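Local structure of transcriptional regulator, LYSR family (Neisseria meningitidis, 4AB5) at residues F20-P25 / Q75-Y80; G44-P49 / Y111-E116; E101-E106 / R151-L156. The protein probably regulates transcription of methionine-biosynthesis genes as a LysR-family, MetR-like DNA-binding protein, of which this chain is the regulatory domain. All coordinates share one frame; numbering follows the deposited sequence.

Interaction 1. Residues F20-P25 / Q75-Y80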
# COMPACT_ATOMS: atom_id res chain seq x y z
N PHE B 20 6.82 3.77 4.70
CA PHE B 20 7.17 2.66 3.82
C PHE B 20 7.71 3.09 2.45
O PHE B 20 8.57 2.40 1.89
CB PHE B 20 5.97 1.71 3.67
CG PHE B 20 5.75 0.78 4.84
CD1 PHE B 20 5.10 1.23 5.99
CD2 PHE B 20 6.17 -0.54 4.80
CE1 PHE B 20 4.89 0.37 7.08
CE2 PHE B 20 5.99 -1.39 5.89
CZ PHE B 20 5.34 -0.93 7.02
N ASP B 21 7.26 4.25 1.94
CA ASP B 21 7.74 4.78 0.66
C ASP B 21 9.24 5.02 0.62
O ASP B 21 9.86 4.76 -0.40
CB ASP B 21 6.95 6.04 0.26
CG ASP B 21 5.55 5.77 -0.26
OD1 ASP B 21 5.19 4.57 -0.40
OD2 ASP B 21 4.82 6.75 -0.54
N TRP B 22 9.82 5.51 1.74
CA TRP B 22 11.26 5.76 1.85
C TRP B 22 12.00 4.68 2.65
O TRP B 22 13.20 4.47 2.43
CB TRP B 22 11.56 7.17 2.39
CG TRP B 22 10.78 7.54 3.60
CD1 TRP B 22 9.64 8.29 3.64
CD2 TRP B 22 11.08 7.21 4.96
NE1 TRP B 22 9.22 8.45 4.94
CE2 TRP B 22 10.08 7.79 5.77
CE3 TRP B 22 12.11 6.47 5.58
CZ2 TRP B 22 10.06 7.63 7.16
CZ3 TRP B 22 12.07 6.30 6.95
CH2 TRP B 22 11.07 6.90 7.73
N LEU B 23 11.29 3.98 3.56
CA LEU B 23 11.85 2.93 4.41
C LEU B 23 12.17 1.64 3.66
O LEU B 23 13.19 1.03 3.96
CB LEU B 23 10.96 2.66 5.64
CG LEU B 23 11.61 1.89 6.79
CD1 LEU B 23 12.77 2.65 7.38
CD2 LEU B 23 10.59 1.58 7.87
N MSE B 24 11.30 1.23 2.72
CA MSE B 24 11.52 0.02 1.92
C MSE B 24 12.78 0.14 1.04
O MSE B 24 13.64 -0.72 1.18
CB MSE B 24 10.26 -0.41 1.14
CG MSE B 24 9.07 -0.76 2.03
SE MSE B 24 9.42 -2.06 3.46
CE MSE B 24 9.68 -0.85 5.02
N PRO B 25 12.98 1.21 0.20
CA PRO B 25 14.26 1.32 -0.54
C PRO B 25 15.49 1.57 0.36
O PRO B 25 16.60 1.27 -0.07
CB PRO B 25 14.02 2.46 -1.53
CG PRO B 25 12.92 3.24 -0.99
CD PRO B 25 12.08 2.33 -0.14
N GLN B 75 17.13 9.49 17.53
CA GLN B 75 17.97 10.02 16.47
C GLN B 75 17.06 10.75 15.48
O GLN B 75 16.15 10.12 14.93
CB GLN B 75 18.73 8.88 15.78
CG GLN B 75 19.95 9.34 14.99
CD GLN B 75 20.88 8.21 14.59
OE1 GLN B 75 21.85 8.44 13.88
NE2 GLN B 75 20.48 6.96 14.79
N PRO B 76 17.25 12.08 15.28
CA PRO B 76 16.39 12.78 14.31
C PRO B 76 16.60 12.30 12.88
O PRO B 76 17.74 12.03 12.47
CB PRO B 76 16.80 14.24 14.47
CG PRO B 76 18.17 14.21 15.02
CD PRO B 76 18.25 12.98 15.87
N LEU B 77 15.52 12.16 12.13
CA LEU B 77 15.60 11.78 10.73
C LEU B 77 15.37 13.05 9.90
O LEU B 77 16.33 13.63 9.39
CB LEU B 77 14.61 10.65 10.36
CG LEU B 77 14.85 9.29 11.01
CD1 LEU B 77 13.70 8.34 10.72
CD2 LEU B 77 16.22 8.68 10.61
N PHE B 78 14.10 13.52 9.85
CA PHE B 78 13.69 14.71 9.11
C PHE B 78 12.28 15.15 9.45
O PHE B 78 11.46 14.35 9.91
CB PHE B 78 13.79 14.47 7.58
CG PHE B 78 13.41 13.09 7.09
CD1 PHE B 78 12.07 12.68 7.08
CD2 PHE B 78 14.38 12.20 6.64
CE1 PHE B 78 11.72 11.40 6.63
CE2 PHE B 78 14.03 10.92 6.19
CZ PHE B 78 12.71 10.53 6.19
N ALA B 79 11.99 16.44 9.17
CA ALA B 79 10.67 17.06 9.34
C ALA B 79 10.11 17.42 7.95
O ALA B 79 10.88 17.62 7.00
CB ALA B 79 10.77 18.31 10.21
N TYR B 80 8.78 17.48 7.82
CA TYR B 80 8.08 17.83 6.58
C TYR B 80 6.68 18.37 6.86
O TYR B 80 6.12 18.08 7.92
CB TYR B 80 8.03 16.67 5.56
CG TYR B 80 7.50 15.35 6.10
CD1 TYR B 80 6.14 15.13 6.24
CD2 TYR B 80 8.37 14.31 6.43
CE1 TYR B 80 5.65 13.93 6.74
CE2 TYR B 80 7.89 13.09 6.90
CZ TYR B 80 6.52 12.90 7.06
OH TYR B 80 6.02 11.71 7.53
O HOH W 1 6.92 9.37 6.62
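In the first lobe of the LysR regulatory domain, a two-lobed fold of the periplasmic-binding-protein type, helix 20-33 packs on the central sheet by setting Trp22 against Leu77 and Phe78 of strand 72-86. The two aromatic side chains approach from opposite directions and form a T-shaped (edge-to-face) pair. Phe78 points its CZ corner at the six-membered ring of Trp22, over the centre of its face, with CZ 3.8 Å from Trp22 CE2. The ring planes stand at 82° and the centroids lie 5.2 Å apart. In Trp22, CG sits between the backbone N and the carbonyl carbon (chi1 48°), which sends the indole toward the strand, and chi2 near -98° turns its face to Phe78.

Leu77 adds a branched aliphatic group beside this pair: its CD1 lies 4.2 Å from Trp22 CH2, meeting the indole obliquely, while its CB covers a face of the Phe78 ring near the rim. Consecutive strand residues can both reach the helix because Leu77 and Phe78 form a classic beta bulge opposite Leu184, where regular alternation would send one of them to the other side. Elsewhere on the helix Phe20 and Asp21 pack on Ile141 of the second subunit and Met24, a selenomethionine here, on Gln145 of that subunit.

The polar rim of the indole is served by a water. It lies at the ring edge, in plane, and accepts from Trp22 NE1 at 3.0 Å; the same water is 2.7 Å from Tyr80 OH, so it joins helix to strand by hydrogen bonds. Tryptophan suits this place because it offers a broad apolar face and one N-H at its edge. The contact thus combines dispersion, and probably a favourable edge-to-face electrostatic term, between the buried rings with a water that satisfies Trp22 NE1.

Interaction 2. Residues G44-P49 / Y111-E116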
# COMPACT_ATOMS: atom_id res chain seq x y z
N GLY B 44 1.62 -3.81 12.36
CA GLY B 44 0.22 -4.19 12.53
C GLY B 44 -0.43 -3.90 13.87
O GLY B 44 -1.65 -3.67 13.92
N PHE B 45 0.36 -3.92 14.97
CA PHE B 45 -0.08 -3.72 16.36
C PHE B 45 -0.98 -2.50 16.64
O PHE B 45 -1.74 -2.53 17.62
CB PHE B 45 1.12 -3.73 17.32
CG PHE B 45 1.95 -5.00 17.28
CD1 PHE B 45 1.60 -6.10 18.05
CD2 PHE B 45 3.07 -5.09 16.47
CE1 PHE B 45 2.36 -7.28 18.00
CE2 PHE B 45 3.83 -6.27 16.41
CZ PHE B 45 3.47 -7.35 17.19
N GLN B 46 -0.90 -1.45 15.77
CA GLN B 46 -1.65 -0.18 15.87
C GLN B 46 -1.40 0.52 17.23
O GLN B 46 -2.31 1.15 17.80
CB GLN B 46 -3.15 -0.37 15.57
CG GLN B 46 -3.46 -0.57 14.09
CD GLN B 46 -4.81 -1.21 13.84
OE1 GLN B 46 -5.72 -1.18 14.68
NE2 GLN B 46 -4.97 -1.79 12.67
N ALA B 47 -0.16 0.39 17.73
CA ALA B 47 0.30 0.94 19.00
C ALA B 47 1.76 1.40 18.93
O ALA B 47 2.47 1.03 17.99
CB ALA B 47 0.12 -0.09 20.10
N ASP B 48 2.19 2.20 19.93
CA ASP B 48 3.55 2.76 20.09
C ASP B 48 4.65 1.72 19.85
O ASP B 48 4.74 0.75 20.62
CB ASP B 48 3.70 3.40 21.49
CG ASP B 48 4.89 4.32 21.71
OD1 ASP B 48 5.71 4.48 20.77
OD2 ASP B 48 5.00 4.90 22.82
N PRO B 49 5.51 1.90 18.81
CA PRO B 49 6.59 0.92 18.59
C PRO B 49 7.76 0.99 19.58
O PRO B 49 8.62 0.11 19.55
CB PRO B 49 7.02 1.18 17.15
CG PRO B 49 6.67 2.59 16.87
CD PRO B 49 5.54 2.98 17.79
N TYR B 111 -5.71 6.74 6.99
CA TYR B 111 -5.29 5.34 7.08
C TYR B 111 -6.13 4.69 8.20
O TYR B 111 -6.59 5.42 9.09
CB TYR B 111 -3.78 5.22 7.33
CG TYR B 111 -2.97 5.82 6.22
CD1 TYR B 111 -2.90 5.21 4.97
CD2 TYR B 111 -2.31 7.04 6.39
CE1 TYR B 111 -2.17 5.78 3.92
CE2 TYR B 111 -1.58 7.62 5.35
CZ TYR B 111 -1.51 6.98 4.11
OH TYR B 111 -0.79 7.55 3.09
N PRO B 112 -6.42 3.37 8.15
CA PRO B 112 -7.30 2.76 9.18
C PRO B 112 -6.54 2.51 10.47
O PRO B 112 -6.12 1.39 10.79
CB PRO B 112 -7.80 1.47 8.51
CG PRO B 112 -7.27 1.51 7.10
CD PRO B 112 -6.03 2.35 7.16
N VAL B 113 -6.36 3.60 11.22
CA VAL B 113 -5.55 3.63 12.42
C VAL B 113 -6.19 4.60 13.45
O VAL B 113 -6.99 5.46 13.04
CB VAL B 113 -4.11 4.02 11.94
CG1 VAL B 113 -3.75 5.47 12.22
CG2 VAL B 113 -3.07 3.05 12.47
N PRO B 114 -5.93 4.48 14.78
CA PRO B 114 -6.55 5.44 15.72
C PRO B 114 -5.97 6.84 15.57
O PRO B 114 -4.84 7.00 15.11
CB PRO B 114 -6.28 4.83 17.11
CG PRO B 114 -5.58 3.55 16.89
CD PRO B 114 -5.04 3.55 15.49
N ASP B 115 -6.76 7.85 15.96
CA ASP B 115 -6.44 9.28 15.90
C ASP B 115 -5.10 9.70 16.50
O ASP B 115 -4.52 10.68 16.05
CB ASP B 115 -7.59 10.10 16.47
CG ASP B 115 -8.69 10.43 15.47
OD1 ASP B 115 -8.62 9.93 14.32
OD2 ASP B 115 -9.59 11.21 15.82
N GLU B 116 -4.58 8.91 17.47
CA GLU B 116 -3.30 9.11 18.17
C GLU B 116 -2.14 9.05 17.18
O GLU B 116 -1.18 9.80 17.32
CB GLU B 116 -3.09 8.05 19.27
CG GLU B 116 -4.06 8.14 20.43
CD GLU B 116 -5.51 7.91 20.08
OE1 GLU B 116 -5.87 6.75 19.78
OE2 GLU B 116 -6.28 8.90 20.04
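Gln46 lays its side chain against the run Pro112-Val113-Pro114, beginning at CB, which comes to 4.4 Å from Pro114 CD. The backbone of the same residue joins in, since Gln46 O lies 4.2 Å from Pro114 CG. Next along the chain, CG stands beside the backbone N, anti to the carbonyl carbon (chi1 -75°), and this carries it to 4.0 Å from Val113 CG2. Here the two side chains slide past each other in opposite directions, methylene against methyl. Beyond CG the chain runs on extended (chi2 161°), so that the amide is carried along the neighbouring loop to the level of Pro112, where Gln46 NE2 lies 3.9 Å from Pro112 O, a separation too long for a hydrogen bond.

The two segments belong to different lobes of the regulatory domain. Residues 44-49 follow strand 37-42 of the first lobe and residues 111-116 follow strand 108-110 of the second, so the contact joins loops of the two lobes beside the interlobe cleft, where relatives bind effectors and this protein probably does too. The meeting is a loose one at the surface, with no hydrogen bond across it. Glutamine suits such a place: its methylenes can rest on apolar neighbours while its amide remains compatible with water.

Bonds within and around the loops accompany this packing. Pro112 is the centre of an inverse gamma turn, closed by a weak hydrogen bond from Val113 N to Tyr111 O of 2.8 Å, and the restricted proline ring favours the phi it needs. Gln46 has a left-handed backbone conformation, and its N donates to Glu15 OE1. Asp48 OD1 caps Val50 N at the start of helix 50-54, while Asp115 makes a salt bridge with Arg134.

Interaction 3. Residues E101-E106 / R151-L156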
# COMPACT_ATOMS: atom_id res chain seq x y z
N GLU B 101 -11.76 24.54 11.87
CA GLU B 101 -13.21 24.68 11.62
C GLU B 101 -13.63 24.33 10.18
O GLU B 101 -14.80 23.98 9.97
CB GLU B 101 -13.68 26.10 11.99
CG GLU B 101 -13.73 26.39 13.49
CD GLU B 101 -12.43 26.64 14.23
OE1 GLU B 101 -11.37 26.81 13.57
OE2 GLU B 101 -12.46 26.67 15.48
N ASP B 102 -12.71 24.41 9.20
CA ASP B 102 -12.98 24.09 7.79
C ASP B 102 -13.18 22.58 7.54
O ASP B 102 -13.73 22.19 6.51
CB ASP B 102 -11.91 24.67 6.85
CG ASP B 102 -11.87 26.19 6.77
OD1 ASP B 102 -12.96 26.81 6.78
OD2 ASP B 102 -10.77 26.75 6.66
N PHE B 103 -12.75 21.76 8.51
CA PHE B 103 -12.86 20.30 8.51
C PHE B 103 -14.21 19.81 9.06
O PHE B 103 -14.58 18.67 8.79
CB PHE B 103 -11.71 19.69 9.34
CG PHE B 103 -10.32 19.92 8.78
CD1 PHE B 103 -9.61 21.07 9.10
CD2 PHE B 103 -9.72 18.98 7.94
CE1 PHE B 103 -8.33 21.28 8.59
CE2 PHE B 103 -8.45 19.19 7.42
CZ PHE B 103 -7.76 20.34 7.75
N ILE B 104 -14.96 20.66 9.81
CA ILE B 104 -16.25 20.35 10.44
C ILE B 104 -17.26 19.55 9.59
O ILE B 104 -17.69 18.47 10.00
CB ILE B 104 -16.86 21.55 11.24
CG1 ILE B 104 -16.04 21.85 12.51
CG2 ILE B 104 -18.35 21.30 11.61
CD1 ILE B 104 -16.31 23.17 13.19
N GLY B 105 -17.63 20.07 8.44
CA GLY B 105 -18.60 19.40 7.58
C GLY B 105 -18.10 18.23 6.75
O GLY B 105 -18.82 17.24 6.57
N GLU B 106 -16.87 18.36 6.24
CA GLU B 106 -16.16 17.47 5.33
C GLU B 106 -15.86 16.06 5.85
O GLU B 106 -15.57 15.90 7.04
CB GLU B 106 -14.84 18.14 4.89
CG GLU B 106 -14.92 19.03 3.65
CD GLU B 106 -15.73 20.30 3.69
OE1 GLU B 106 -15.27 21.27 4.34
OE2 GLU B 106 -16.74 20.39 2.95
N ARG B 151 -14.99 12.58 -2.77
CA ARG B 151 -15.51 11.67 -1.74
C ARG B 151 -15.12 12.10 -0.32
O ARG B 151 -15.59 11.52 0.66
CB ARG B 151 -15.11 10.20 -2.04
CG ARG B 151 -15.87 9.60 -3.21
CD ARG B 151 -17.32 9.38 -2.82
NE ARG B 151 -18.16 9.00 -3.95
CZ ARG B 151 -18.98 9.83 -4.57
NH1 ARG B 151 -19.07 11.10 -4.19
NH2 ARG B 151 -19.72 9.40 -5.58
N GLY B 152 -14.28 13.12 -0.25
CA GLY B 152 -13.78 13.70 0.99
C GLY B 152 -12.49 14.47 0.78
O GLY B 152 -12.12 14.77 -0.36
N ILE B 153 -11.84 14.84 1.90
CA ILE B 153 -10.55 15.54 1.94
C ILE B 153 -9.54 14.72 2.76
O ILE B 153 -9.95 13.79 3.46
CB ILE B 153 -10.68 17.01 2.44
CG1 ILE B 153 -11.26 17.10 3.88
CG2 ILE B 153 -11.49 17.87 1.44
CD1 ILE B 153 -11.06 18.43 4.57
N ALA B 154 -8.24 15.04 2.66
CA ALA B 154 -7.20 14.31 3.40
C ALA B 154 -6.03 15.21 3.76
O ALA B 154 -5.91 16.30 3.22
CB ALA B 154 -6.70 13.13 2.59
N ALA B 155 -5.18 14.74 4.68
CA ALA B 155 -3.94 15.38 5.10
C ALA B 155 -2.82 14.39 4.82
O ALA B 155 -2.83 13.27 5.33
CB ALA B 155 -3.97 15.74 6.58
N LEU B 156 -1.88 14.78 3.95
CA LEU B 156 -0.77 13.91 3.57
C LEU B 156 0.54 14.68 3.48
O LEU B 156 0.48 15.89 3.28
CB LEU B 156 -1.07 13.20 2.23
CG LEU B 156 -2.11 12.08 2.22
CD1 LEU B 156 -2.49 11.71 0.81
CD2 LEU B 156 -1.62 10.85 2.98
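Ile153 brings its terminal methyl, CD1, against both Phe103 and Glu106, joining residues 151-156 to the irregular turn before strand 108-110. All three residues lie in the second alpha/beta lobe of the LysR regulatory domain. The isoleucine directs its long branch at the turn: CG1 stands between the backbone N and the carbonyl carbon (chi1 61°), and with chi2 at 164° the chain continues straight on to CD1. Isoleucine suits the position: its long arm reaches the turn while the second branch, CG2, stays beside its own backbone N.

Phe103 meets this arm with its ring. Its CG lies beside its own backbone N, anti to the carbonyl carbon (chi1 -65°), which swings the ring off the turn towards Ile153. The nearest pair is Phe103 CD2 and Ile153 CD1, at 3.7 Å; the methyl approaches the ring obliquely, and the two side chains cross at about a right angle. Leu120 and Leu125 of helix 119-125 also pack on this phenyl group, so the apolar ring has aliphatic neighbours from both the helix and residues 151-156.

Across the contact Glu106 offers CB and CG. CB points toward residues 151-156, but the bend at chi2 turns the carboxylate away from them, in keeping with a charged group that adjoins a hydrophobic patch without entering it. Charged side chains of the turn have partners elsewhere: Asp102 OD2 meets Lys95 NZ in a salt bridge and also accepts from Thr99 N, and Glu101 pairs with Lys128. Ala154, whose CB points away from the turn and is small enough for close packing, rests on Ile143 and Val147 of helix 140-148. At the contact itself Glu106 CB sits 3.8 Å from Ile153 CD1, and Glu106 CG lies 4.1 Å from Ile153 CG1.

How the interactions relate
The three contacts trace the domain from one lobe to the other. Interaction 1 lies in the core of the first lobe, its centre about 7 Å from the centre of the chain, and interaction 3 in the second, with their centres 26 Å apart. Strands 72-86 and 154-157, neighbours in one sheet, connect them. Interaction 2 joins the two lobes, its centre about 18 Å from that of interaction 1 and 20 Å from that of interaction 3. It touches interaction 3 directly, where Tyr111 OH packs 3.4 Å from Leu156 CD2. Tyr111 also stacks on His17 of the first lobe, at the cleft where, as in relatives, an effector probably binds.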